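Local coordinates for protein cyclopropane mycolic acid synthase 1 (Mycobacterium tuberculosis, PDB 1KPH) that converts a distal double bond of alpha mycolic acids into a cyclopropane ring, using S-adenosyl-L-methionine as the source of the methylene group, at residues 121-126 against 147-152; 13-16 against 22-25; 186-191 against 275-280; 142-147 against 208-213. One frame throughout, in Å; residues are numbered along the deposited sequence.

Contact 1 (121-126 against 147-152); sequences AGWEQF and YDAFFS. With SAH (S-adenosyl-L-homocysteine), chain F.
The indole of Trp123 is sandwiched. On one face lies Phe150, with its CD1 3.6 Å from Trp123 CD2. On the opposite face lies the carboxylate carbon of Glu124. Ala149 CB meets the indole at its edge, 3.9 Å from Trp123 CH2. Phe150 offers its own edge to the five-membered ring in a T-shaped pair, planes at 67°. Its CB also sits over the six-membered ring as a CH-pi contact, 4.0 Å from the centroid. One residue thus spans both rings of the indole. The CG of Trp123 stands between the backbone N and the carbonyl carbon (chi1 51°), which turns the indole to the helix.

The same loop reads the adenine of S-adenosyl-L-homocysteine. Glu124 OE2 accepts a hydrogen bond from SAH N6 at 3.1 Å, and Glu124 OE1 a weak one. Trp123 N gives a weak bond to SAH N1. A salt bridge from Arg146 to Glu124 OE1 probably helps to hold the carboxylate. This is the adenine end of a Rossmann-like methyltransferase cofactor site.

The loop 121-126 lies between strands 116-119 and 132-136. It packs on the start of helix 147-157, while Val71 of strand 67-71 touches both Trp123 and Phe150.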
# COMPACT_ATOMS: atom_id res chain seq x y z
N ALA A 121 -3.94 2.63 -15.07
CA ALA A 121 -4.97 1.61 -15.21
C ALA A 121 -4.97 0.71 -13.98
O ALA A 121 -4.02 0.69 -13.21
CB ALA A 121 -4.70 0.78 -16.45
N GLY A 122 -6.06 -0.03 -13.80
CA GLY A 122 -6.15 -0.94 -12.67
C GLY A 122 -5.82 -2.35 -13.11
O GLY A 122 -5.78 -2.63 -14.30
N TRP A 123 -5.55 -3.24 -12.15
CA TRP A 123 -5.24 -4.62 -12.51
C TRP A 123 -6.42 -5.19 -13.30
O TRP A 123 -6.27 -6.17 -14.02
CB TRP A 123 -5.00 -5.47 -11.26
CG TRP A 123 -6.09 -5.37 -10.24
CD1 TRP A 123 -6.14 -4.51 -9.18
CD2 TRP A 123 -7.29 -6.16 -10.18
NE1 TRP A 123 -7.30 -4.71 -8.47
CE2 TRP A 123 -8.02 -5.71 -9.06
CE3 TRP A 123 -7.82 -7.19 -10.97
CZ2 TRP A 123 -9.26 -6.27 -8.70
CZ3 TRP A 123 -9.05 -7.74 -10.62
CH2 TRP A 123 -9.75 -7.27 -9.49
N GLU A 124 -7.58 -4.56 -13.14
CA GLU A 124 -8.80 -4.98 -13.83
C GLU A 124 -8.66 -4.82 -15.34
O GLU A 124 -9.39 -5.44 -16.11
CB GLU A 124 -10.00 -4.16 -13.36
CG GLU A 124 -10.39 -4.31 -11.89
CD GLU A 124 -9.72 -3.28 -10.99
OE1 GLU A 124 -10.27 -2.99 -9.91
OE2 GLU A 124 -8.64 -2.75 -11.36
N GLN A 125 -7.71 -3.97 -15.76
CA GLN A 125 -7.48 -3.71 -17.17
C GLN A 125 -6.10 -4.18 -17.62
O GLN A 125 -5.64 -3.83 -18.71
CB GLN A 125 -7.60 -2.21 -17.44
CG GLN A 125 -8.91 -1.60 -16.95
CD GLN A 125 -8.88 -0.09 -16.98
OE1 GLN A 125 -8.02 0.54 -16.37
NE2 GLN A 125 -9.84 0.51 -17.68
N PHE A 126 -5.45 -4.98 -16.77
CA PHE A 126 -4.12 -5.49 -17.09
C PHE A 126 -4.14 -7.01 -17.17
O PHE A 126 -4.45 -7.69 -16.20
CB PHE A 126 -3.10 -5.07 -16.02
CG PHE A 126 -1.70 -5.52 -16.31
CD1 PHE A 126 -0.87 -4.78 -17.15
CD2 PHE A 126 -1.21 -6.70 -15.76
CE1 PHE A 126 0.42 -5.21 -17.44
CE2 PHE A 126 0.08 -7.14 -16.05
CZ PHE A 126 0.90 -6.40 -16.89
N TYR A 147 -11.88 -9.19 -4.50
CA TYR A 147 -10.74 -9.96 -4.02
C TYR A 147 -10.51 -11.23 -4.83
O TYR A 147 -9.40 -11.51 -5.27
CB TYR A 147 -10.93 -10.34 -2.55
CG TYR A 147 -10.82 -9.20 -1.57
CD1 TYR A 147 -11.09 -9.40 -0.21
CD2 TYR A 147 -10.43 -7.92 -1.98
CE1 TYR A 147 -10.98 -8.36 0.71
CE2 TYR A 147 -10.31 -6.87 -1.06
CZ TYR A 147 -10.59 -7.10 0.28
OH TYR A 147 -10.49 -6.09 1.21
N ASP A 148 -11.57 -12.01 -5.03
CA ASP A 148 -11.47 -13.25 -5.78
C ASP A 148 -10.96 -13.02 -7.20
O ASP A 148 -10.13 -13.77 -7.70
CB ASP A 148 -12.83 -13.95 -5.81
CG ASP A 148 -12.77 -15.30 -6.48
OD1 ASP A 148 -13.05 -15.39 -7.70
OD2 ASP A 148 -12.43 -16.28 -5.79
N ALA A 149 -11.45 -11.96 -7.84
CA ALA A 149 -11.03 -11.65 -9.20
C ALA A 149 -9.55 -11.30 -9.23
O ALA A 149 -8.82 -11.70 -10.14
CB ALA A 149 -11.85 -10.49 -9.75
N PHE A 150 -9.10 -10.55 -8.22
CA PHE A 150 -7.70 -10.16 -8.15
C PHE A 150 -6.78 -11.37 -8.08
O PHE A 150 -5.84 -11.49 -8.87
CB PHE A 150 -7.45 -9.25 -6.95
CG PHE A 150 -6.01 -8.84 -6.81
CD1 PHE A 150 -5.40 -8.08 -7.80
CD2 PHE A 150 -5.26 -9.27 -5.72
CE1 PHE A 150 -4.05 -7.75 -7.70
CE2 PHE A 150 -3.90 -8.94 -5.62
CZ PHE A 150 -3.30 -8.18 -6.61
N PHE A 151 -7.03 -12.27 -7.13
CA PHE A 151 -6.18 -13.45 -7.00
C PHE A 151 -6.26 -14.36 -8.22
O PHE A 151 -5.30 -15.07 -8.54
CB PHE A 151 -6.55 -14.24 -5.74
CG PHE A 151 -6.07 -13.59 -4.47
CD1 PHE A 151 -6.83 -12.62 -3.83
CD2 PHE A 151 -4.84 -13.95 -3.91
CE1 PHE A 151 -6.37 -12.01 -2.66
CE2 PHE A 151 -4.37 -13.34 -2.75
CZ PHE A 151 -5.14 -12.37 -2.12
N SER A 152 -7.40 -14.35 -8.90
CA SER A 152 -7.58 -15.16 -10.09
C SER A 152 -6.61 -14.64 -11.15
O SER A 152 -5.86 -15.41 -11.75
CB SER A 152 -9.02 -15.04 -10.60
OG SER A 152 -9.20 -15.80 -11.80
N SAH F . 2.36 0.79 -3.07
CA SAH F . 2.68 2.20 -2.88
CB SAH F . 1.40 3.07 -2.83
CG SAH F . 0.25 2.64 -1.91
C SAH F . 3.49 2.42 -1.59
OXT SAH F . 3.99 3.54 -1.39
C5' SAH F . -2.39 2.78 -2.86
C4' SAH F . -2.01 2.62 -4.32
O4' SAH F . -2.71 1.53 -4.98
C3' SAH F . -2.28 3.87 -5.15
O3' SAH F . -1.14 4.12 -6.02
C2' SAH F . -3.52 3.51 -5.94
O2' SAH F . -3.64 4.27 -7.14
C1' SAH F . -3.34 2.05 -6.18
N9 SAH F . -4.58 1.34 -6.47
C8 SAH F . -5.78 1.31 -5.82
N7 SAH F . -6.71 0.57 -6.33
C5 SAH F . -6.08 0.04 -7.45
C6 SAH F . -6.51 -0.93 -8.57
N6 SAH F . -7.74 -1.48 -8.63
N1 SAH F . -5.58 -1.23 -9.53
C2 SAH F . -4.34 -0.67 -9.46
N3 SAH F . -3.84 0.19 -8.53
C4 SAH F . -4.77 0.50 -7.55

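Contact 2 (13-16 against 22-25); sequences QAHY and FFRL. With 10A (didecyl-dimethyl-ammonium), chain G.
Phe23 points its ring end at the last turn of helix 9-16 and meets His15 at a slant. The ring planes are inclined at 52°, with centroids 5.4 Å apart, so the pair is neither stacked nor T-shaped. The nearest side-chain atoms are His15 NE2 and Phe23 CE2, 3.6 Å apart. The backbone carbonyl of His15 lies at the edge of the Phe23 ring, near its plane. Its oxygen faces the outer C-H groups CE1 and CZ. Tyr16 O approaches the same ring obliquely, 3.6 Å from Phe23 CE1.

Helices 9-16 and 20-23 are joined by a short turn. This N-terminal part of the methyltransferase borders both ligand sites, since Tyr16 belongs to the cofactor pocket and to the lipid-like ligand pocket. The imidazole of His15 is held at both nitrogens: NE2 is hydrogen-bonded to Tyr33 OH and ND1 to Ile199 O. With CG opposite the backbone N (chi1 -174°), the His15 ring also reaches over the neighbouring Tyr16, placing CD2 above the centre of that ring. The Tyr16 side chain leaves the backbone away from Phe23, and its hydroxyl end meets the lipid-like ligand. The didecyl-dimethyl-ammonium methyl C11 lies at its ring edge, 3.2 Å from Tyr16 OH. That hydroxyl is hydrogen-bonded to His141 NE2.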
# COMPACT_ATOMS: atom_id res chain seq x y z
N GLN A 13 -8.76 8.26 -6.88
CA GLN A 13 -8.23 9.56 -7.24
C GLN A 13 -8.64 10.62 -6.24
O GLN A 13 -7.95 11.62 -6.05
CB GLN A 13 -8.70 9.96 -8.65
CG GLN A 13 -7.97 9.23 -9.76
CD GLN A 13 -8.52 9.57 -11.14
OE1 GLN A 13 -8.89 10.71 -11.40
NE2 GLN A 13 -8.56 8.58 -12.02
N ALA A 14 -9.78 10.41 -5.58
CA ALA A 14 -10.27 11.37 -4.59
C ALA A 14 -9.21 11.63 -3.53
O ALA A 14 -9.07 12.75 -3.03
CB ALA A 14 -11.55 10.85 -3.95
N HIS A 15 -8.44 10.59 -3.20
CA HIS A 15 -7.41 10.72 -2.18
C HIS A 15 -6.02 11.07 -2.70
O HIS A 15 -5.45 12.10 -2.32
CB HIS A 15 -7.31 9.42 -1.37
CG HIS A 15 -6.37 9.50 -0.21
ND1 HIS A 15 -6.77 9.96 1.03
CD2 HIS A 15 -5.05 9.24 -0.11
CE1 HIS A 15 -5.72 9.97 1.85
NE2 HIS A 15 -4.67 9.54 1.18
N TYR A 16 -5.48 10.24 -3.59
CA TYR A 16 -4.12 10.45 -4.11
C TYR A 16 -3.88 11.57 -5.11
O TYR A 16 -2.73 11.98 -5.31
CB TYR A 16 -3.57 9.13 -4.66
CG TYR A 16 -3.70 7.99 -3.68
CD1 TYR A 16 -4.82 7.16 -3.69
CD2 TYR A 16 -2.71 7.76 -2.72
CE1 TYR A 16 -4.96 6.13 -2.76
CE2 TYR A 16 -2.85 6.73 -1.78
CZ TYR A 16 -3.97 5.92 -1.81
OH TYR A 16 -4.11 4.90 -0.89
N PHE A 22 1.19 18.30 -1.47
CA PHE A 22 0.61 18.11 -0.14
C PHE A 22 1.14 16.84 0.54
O PHE A 22 1.53 16.87 1.70
CB PHE A 22 -0.92 18.04 -0.21
CG PHE A 22 -1.57 17.93 1.15
CD1 PHE A 22 -1.73 19.05 1.95
CD2 PHE A 22 -1.98 16.69 1.64
CE1 PHE A 22 -2.29 18.95 3.22
CE2 PHE A 22 -2.54 16.58 2.91
CZ PHE A 22 -2.69 17.71 3.70
N PHE A 23 1.12 15.73 -0.18
CA PHE A 23 1.61 14.48 0.39
C PHE A 23 3.07 14.60 0.76
O PHE A 23 3.51 14.02 1.75
CB PHE A 23 1.39 13.32 -0.58
CG PHE A 23 -0.04 12.91 -0.71
CD1 PHE A 23 -0.79 13.28 -1.82
CD2 PHE A 23 -0.65 12.17 0.30
CE1 PHE A 23 -2.13 12.93 -1.93
CE2 PHE A 23 -1.99 11.81 0.20
CZ PHE A 23 -2.73 12.19 -0.91
N ARG A 24 3.81 15.37 -0.03
CA ARG A 24 5.23 15.58 0.22
C ARG A 24 5.48 16.24 1.57
O ARG A 24 6.60 16.19 2.07
CB ARG A 24 5.85 16.44 -0.88
CG ARG A 24 6.27 15.66 -2.11
CD ARG A 24 6.93 16.56 -3.14
NE ARG A 24 7.65 15.78 -4.13
CZ ARG A 24 8.84 15.22 -3.93
NH1 ARG A 24 9.46 15.38 -2.76
NH2 ARG A 24 9.41 14.50 -4.88
N LEU A 25 4.45 16.84 2.15
CA LEU A 25 4.61 17.49 3.46
C LEU A 25 4.73 16.49 4.59
O LEU A 25 5.20 16.83 5.67
CB LEU A 25 3.45 18.44 3.78
CG LEU A 25 3.30 19.80 3.09
CD1 LEU A 25 4.66 20.44 2.87
CD2 LEU A 25 2.61 19.63 1.78
C1 10A G . -12.85 -0.06 7.63
C2 10A G . -12.62 0.72 6.33
C3 10A G . -11.13 0.74 5.99
C4 10A G . -10.74 1.51 4.71
C5 10A G . -9.22 1.41 4.57
C6 10A G . -8.61 2.17 3.38
C7 10A G . -7.09 1.95 3.50
C8 10A G . -6.24 2.75 2.51
C9 10A G . -4.76 2.46 2.83
C10 10A G . -3.85 3.38 2.02
N1 10A G . -2.34 3.49 2.28
C11 10A G . -1.83 4.58 1.35
C12 10A G . -1.62 2.22 1.89
C13 10A G . -1.90 3.79 3.72
C14 10A G . -2.41 5.03 4.52
C15 10A G . -2.18 5.01 6.05
C16 10A G . -2.86 3.91 6.90
C17 10A G . -4.40 4.00 6.91
C18 10A G . -5.05 2.92 7.78
C19 10A G . -6.58 3.07 7.76
C20 10A G . -7.21 2.01 8.68
C21 10A G . -8.73 2.15 8.73
C22 10A G . -9.28 1.08 9.68

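Contact 3 (186-191 against 275-280); sequences FTFARF and IGYIDV
Two aromatic side chains carry this contact, Phe188 from helix 186-199 and Tyr277 from the turn before strand 278-286. They form a T-shaped pair. The edge of Tyr277 is directed at the face of Phe188, with planes at 90° and centroids 5.2 Å apart. Tyr277 CD1 makes the closest approach, 3.5 Å from Phe188 CG. A CH-pi contact adds to it: Tyr277 CB lies over the Phe188 face, 4.0 Å from the ring centroid. The CG of Phe188 is opposite its backbone N (chi1 179°), which carries the ring out from the helix to this turn.

The turn follows helix 256-275, which ends in a Schellman motif. Gly276, with positive phi, is its C-prime residue. Tyr277 N reaches back to Met272 O and Gly276 N to Phe273 O. The chain then enters strand 278-286 of the central sheet.

Apolar contact extends to the first residue of that strand. Ile278 CG2 sits at the rim of the Phe188 ring, 3.9 Å from Phe188 CZ. Ile278 also touches the bound didecyl-dimethyl-ammonium.

Among the polar groups, Tyr277 OH is hydrogen-bonded to Pro183 O. Tyr277 O is buried here without a partner in the model.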
# COMPACT_ATOMS: atom_id res chain seq x y z
N PHE A 186 -17.41 1.24 19.56
CA PHE A 186 -18.24 2.27 18.93
C PHE A 186 -17.33 3.35 18.38
O PHE A 186 -17.49 3.80 17.24
CB PHE A 186 -19.20 2.88 19.96
CG PHE A 186 -20.32 1.97 20.38
CD1 PHE A 186 -21.12 2.30 21.46
CD2 PHE A 186 -20.58 0.79 19.69
CE1 PHE A 186 -22.18 1.48 21.85
CE2 PHE A 186 -21.63 -0.04 20.06
CZ PHE A 186 -22.43 0.30 21.15
N THR A 187 -16.36 3.77 19.19
CA THR A 187 -15.40 4.79 18.77
C THR A 187 -14.66 4.30 17.54
O THR A 187 -14.44 5.05 16.59
CB THR A 187 -14.39 5.09 19.89
OG1 THR A 187 -15.08 5.59 21.04
CG2 THR A 187 -13.37 6.12 19.43
N PHE A 188 -14.28 3.03 17.56
CA PHE A 188 -13.57 2.43 16.43
C PHE A 188 -14.46 2.50 15.19
O PHE A 188 -14.06 3.06 14.17
CB PHE A 188 -13.22 0.97 16.75
CG PHE A 188 -12.52 0.25 15.63
CD1 PHE A 188 -11.36 0.78 15.07
CD2 PHE A 188 -13.00 -0.96 15.14
CE1 PHE A 188 -10.69 0.12 14.04
CE2 PHE A 188 -12.34 -1.63 14.11
CZ PHE A 188 -11.18 -1.09 13.56
N ALA A 189 -15.67 1.95 15.30
CA ALA A 189 -16.61 1.95 14.19
C ALA A 189 -16.88 3.37 13.69
O ALA A 189 -16.99 3.60 12.49
CB ALA A 189 -17.92 1.30 14.62
N ARG A 190 -16.98 4.31 14.62
CA ARG A 190 -17.24 5.71 14.28
C ARG A 190 -16.05 6.30 13.51
O ARG A 190 -16.23 7.15 12.64
CB ARG A 190 -17.51 6.50 15.55
CG ARG A 190 -17.66 8.00 15.37
CD ARG A 190 -18.77 8.55 16.27
NE ARG A 190 -18.81 7.92 17.58
CZ ARG A 190 -17.86 8.02 18.50
NH1 ARG A 190 -16.77 8.74 18.26
NH2 ARG A 190 -17.99 7.40 19.67
N PHE A 191 -14.85 5.83 13.83
CA PHE A 191 -13.64 6.31 13.16
C PHE A 191 -13.52 5.69 11.77
O PHE A 191 -13.06 6.34 10.83
CB PHE A 191 -12.40 5.96 13.99
CG PHE A 191 -11.13 6.61 13.48
CD1 PHE A 191 -10.97 7.99 13.53
CD2 PHE A 191 -10.09 5.83 12.96
CE1 PHE A 191 -9.79 8.59 13.06
CE2 PHE A 191 -8.91 6.42 12.50
CZ PHE A 191 -8.76 7.81 12.55
N ILE A 275 -3.27 0.18 19.84
CA ILE A 275 -4.15 -0.65 20.68
C ILE A 275 -4.45 -2.02 20.08
O ILE A 275 -4.93 -2.92 20.78
CB ILE A 275 -5.48 0.09 20.98
CG1 ILE A 275 -6.31 -0.73 21.97
CG2 ILE A 275 -6.25 0.32 19.69
CD1 ILE A 275 -7.54 -0.01 22.47
N GLY A 276 -4.18 -2.19 18.79
CA GLY A 276 -4.40 -3.48 18.16
C GLY A 276 -5.70 -3.77 17.44
O GLY A 276 -5.98 -4.92 17.12
N TYR A 277 -6.51 -2.75 17.17
CA TYR A 277 -7.77 -2.99 16.47
C TYR A 277 -7.52 -3.29 15.00
O TYR A 277 -8.35 -3.90 14.33
CB TYR A 277 -8.73 -1.79 16.60
CG TYR A 277 -9.30 -1.62 17.99
CD1 TYR A 277 -10.44 -0.85 18.20
CD2 TYR A 277 -8.68 -2.21 19.09
CE1 TYR A 277 -10.96 -0.68 19.49
CE2 TYR A 277 -9.18 -2.05 20.37
CZ TYR A 277 -10.32 -1.28 20.57
OH TYR A 277 -10.80 -1.13 21.85
N ILE A 278 -6.38 -2.85 14.49
CA ILE A 278 -6.01 -3.10 13.11
C ILE A 278 -4.58 -3.62 13.04
O ILE A 278 -3.78 -3.36 13.93
CB ILE A 278 -6.16 -1.84 12.23
CG1 ILE A 278 -5.43 -0.66 12.87
CG2 ILE A 278 -7.64 -1.53 12.04
CD1 ILE A 278 -5.62 0.64 12.12
N ASP A 279 -4.29 -4.36 11.98
CA ASP A 279 -2.98 -4.96 11.79
C ASP A 279 -2.56 -4.72 10.34
O ASP A 279 -3.32 -4.16 9.55
CB ASP A 279 -3.10 -6.47 12.07
CG ASP A 279 -1.76 -7.17 12.28
OD1 ASP A 279 -0.70 -6.54 12.11
OD2 ASP A 279 -1.78 -8.37 12.62
N VAL A 280 -1.34 -5.11 10.00
CA VAL A 280 -0.83 -4.98 8.64
C VAL A 280 0.06 -6.19 8.42
O VAL A 280 0.94 -6.49 9.24
CB VAL A 280 -0.04 -3.65 8.44
CG1 VAL A 280 1.14 -3.57 9.39
CG2 VAL A 280 0.43 -3.55 6.99

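Contact 4 (142-147 against 208-213); sequences FGHERY and IPMVQE. With SAH (S-adenosyl-L-homocysteine), chain F.
Met210 brings its thioether over the face of the His144 imidazole. The sulfur SD stands 3.5 Å from the ring centroid, 1° off the normal, so it is almost exactly centred. The methyl CE lies over the same face as a CH-pi contact, 3.4 Å from His144 CE1. Tyr147 meets the same sulfur with its ring edge, at 3.5 Å from Tyr147 CE1 to Met210 SD. The sulfur thus has two aromatic neighbours: a sulfur-aromatic contact over the His144 face and a Met-aromatic contact at the Tyr147 edge. Met210 is extended up to the sulfur and then bends (chi3 -56°), which lays the methyl across the imidazole.

The next shell helps to place the two rings. His144 NE2 is hydrogen-bonded to Leu205 O. Tyr147 is stacked on Phe139, and His144 CA lies over the centre of one face of the Tyr147 ring. At the start of the segment, Phe142 turns to the cofactor and sets its ring edge against the adenine, with CE1 3.7 Å from SAH C5.

Residues 142-146 lie in the loop after strand 132-136, and Tyr147 begins helix 147-157. Helix 208-217 lies beside it, and its Val211 packs on Leu166 of strand 163-171 and Phe283 of strand 278-286.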
# COMPACT_ATOMS: atom_id res chain seq x y z
N PHE A 142 -9.42 -2.37 -3.30
CA PHE A 142 -10.09 -3.30 -4.21
C PHE A 142 -11.55 -3.58 -3.86
O PHE A 142 -12.41 -3.63 -4.75
CB PHE A 142 -9.33 -4.63 -4.28
CG PHE A 142 -7.91 -4.52 -4.78
CD1 PHE A 142 -7.39 -3.30 -5.21
CD2 PHE A 142 -7.09 -5.65 -4.83
CE1 PHE A 142 -6.08 -3.21 -5.68
CE2 PHE A 142 -5.78 -5.57 -5.30
CZ PHE A 142 -5.28 -4.34 -5.73
N GLY A 143 -11.83 -3.76 -2.57
CA GLY A 143 -13.18 -4.06 -2.14
C GLY A 143 -13.35 -5.57 -2.05
O GLY A 143 -12.89 -6.30 -2.93
N HIS A 144 -14.00 -6.05 -0.99
CA HIS A 144 -14.22 -7.48 -0.79
C HIS A 144 -14.78 -8.16 -2.05
O HIS A 144 -14.45 -9.30 -2.35
CB HIS A 144 -15.20 -7.73 0.36
CG HIS A 144 -14.68 -7.35 1.71
ND1 HIS A 144 -15.39 -7.58 2.87
CD2 HIS A 144 -13.52 -6.77 2.09
CE1 HIS A 144 -14.69 -7.15 3.91
NE2 HIS A 144 -13.55 -6.65 3.46
N GLU A 145 -15.63 -7.43 -2.76
CA GLU A 145 -16.28 -7.94 -3.96
C GLU A 145 -15.34 -8.29 -5.11
O GLU A 145 -15.71 -9.07 -5.99
CB GLU A 145 -17.32 -6.94 -4.47
CG GLU A 145 -16.77 -5.54 -4.70
CD GLU A 145 -16.79 -4.68 -3.45
OE1 GLU A 145 -16.39 -5.16 -2.37
OE2 GLU A 145 -17.22 -3.51 -3.56
N ARG A 146 -14.13 -7.73 -5.11
CA ARG A 146 -13.19 -8.01 -6.19
C ARG A 146 -11.97 -8.82 -5.78
O ARG A 146 -11.12 -9.12 -6.62
CB ARG A 146 -12.74 -6.71 -6.85
CG ARG A 146 -13.88 -5.94 -7.50
CD ARG A 146 -13.37 -4.79 -8.37
NE ARG A 146 -14.48 -4.04 -8.94
CZ ARG A 146 -14.34 -3.00 -9.75
NH1 ARG A 146 -13.13 -2.57 -10.10
NH2 ARG A 146 -15.42 -2.37 -10.21
N TYR A 147 -11.88 -9.19 -4.50
CA TYR A 147 -10.74 -9.96 -4.02
C TYR A 147 -10.51 -11.23 -4.83
O TYR A 147 -9.40 -11.51 -5.27
CB TYR A 147 -10.93 -10.34 -2.55
CG TYR A 147 -10.82 -9.20 -1.57
CD1 TYR A 147 -11.09 -9.40 -0.21
CD2 TYR A 147 -10.43 -7.92 -1.98
CE1 TYR A 147 -10.98 -8.36 0.71
CE2 TYR A 147 -10.31 -6.87 -1.06
CZ TYR A 147 -10.59 -7.10 0.28
OH TYR A 147 -10.49 -6.09 1.21
N ILE A 208 -7.80 -11.35 7.99
CA ILE A 208 -6.75 -12.28 7.58
C ILE A 208 -7.36 -13.53 6.95
O ILE A 208 -6.92 -13.98 5.89
CB ILE A 208 -5.85 -12.65 8.79
CG1 ILE A 208 -5.02 -11.43 9.21
CG2 ILE A 208 -4.95 -13.83 8.44
CD1 ILE A 208 -4.13 -11.64 10.43
N PRO A 209 -8.37 -14.13 7.60
CA PRO A 209 -8.97 -15.33 7.01
C PRO A 209 -9.51 -15.06 5.61
O PRO A 209 -9.51 -15.95 4.76
CB PRO A 209 -10.09 -15.67 8.00
CG PRO A 209 -9.50 -15.23 9.31
CD PRO A 209 -8.91 -13.88 8.95
N MET A 210 -9.97 -13.84 5.36
CA MET A 210 -10.50 -13.50 4.05
C MET A 210 -9.41 -13.54 2.99
O MET A 210 -9.64 -13.98 1.86
CB MET A 210 -11.15 -12.12 4.09
CG MET A 210 -12.12 -11.86 2.95
SD MET A 210 -12.85 -10.22 3.05
CE MET A 210 -13.59 -10.27 4.70
N VAL A 211 -8.21 -13.08 3.35
CA VAL A 211 -7.08 -13.09 2.41
C VAL A 211 -6.64 -14.53 2.19
O VAL A 211 -6.37 -14.95 1.07
CB VAL A 211 -5.89 -12.26 2.96
CG1 VAL A 211 -4.69 -12.40 2.03
CG2 VAL A 211 -6.29 -10.81 3.09
N GLN A 212 -6.56 -15.28 3.28
CA GLN A 212 -6.16 -16.69 3.22
C GLN A 212 -7.13 -17.48 2.34
O GLN A 212 -6.72 -18.38 1.60
CB GLN A 212 -6.13 -17.27 4.64
CG GLN A 212 -5.02 -16.71 5.51
CD GLN A 212 -3.72 -17.47 5.34
OE1 GLN A 212 -3.44 -18.00 4.27
NE2 GLN A 212 -2.92 -17.52 6.40
N GLU A 213 -8.42 -17.14 2.42
CA GLU A 213 -9.45 -17.82 1.64
C GLU A 213 -9.37 -17.54 0.14
O GLU A 213 -9.35 -18.48 -0.67
CB GLU A 213 -10.84 -17.42 2.17
CG GLU A 213 -12.02 -17.80 1.28
CD GLU A 213 -12.06 -19.27 0.91
OE1 GLU A 213 -11.66 -20.11 1.75
OE2 GLU A 213 -12.50 -19.59 -0.22
N SAH F . 2.36 0.79 -3.07
CA SAH F . 2.68 2.20 -2.88
CB SAH F . 1.40 3.07 -2.83
CG SAH F . 0.25 2.64 -1.91
C SAH F . 3.49 2.42 -1.59
OXT SAH F . 3.99 3.54 -1.39
C5' SAH F . -2.39 2.78 -2.86
C4' SAH F . -2.01 2.62 -4.32
O4' SAH F . -2.71 1.53 -4.98
C3' SAH F . -2.28 3.87 -5.15
O3' SAH F . -1.14 4.12 -6.02
C2' SAH F . -3.52 3.51 -5.94
O2' SAH F . -3.64 4.27 -7.14
C1' SAH F . -3.34 2.05 -6.18
N9 SAH F . -4.58 1.34 -6.47
C8 SAH F . -5.78 1.31 -5.82
N7 SAH F . -6.71 0.57 -6.33
C5 SAH F . -6.08 0.04 -7.45
C6 SAH F . -6.51 -0.93 -8.57
N6 SAH F . -7.74 -1.48 -8.63
N1 SAH F . -5.58 -1.23 -9.53
C2 SAH F . -4.34 -0.67 -9.46
N3 SAH F . -3.84 0.19 -8.53
C4 SAH F . -4.77 0.50 -7.55

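Overall arrangement
Contacts 1, 2 and 3 are buried, while contact 4 is only partly so. Contacts 1 and 4 are the close pair. They share Tyr147 at the start of helix 147-157, and both touch the cofactor. Packing of Phe142 on Trp123 and Phe150 joins them. Contact 2 lies across the chain's centre from contact 4 and meets both the cofactor and the lipid-like ligand through Tyr16. Contact 3 reaches that lipid-like ligand through Ile278, at the start of strand 278-286. T-shaped aromatic pairs mark contacts 1 and 3. Contact 2 sets an oblique ring pair beside backbone carbonyls, and contact 4 relies on sulfur.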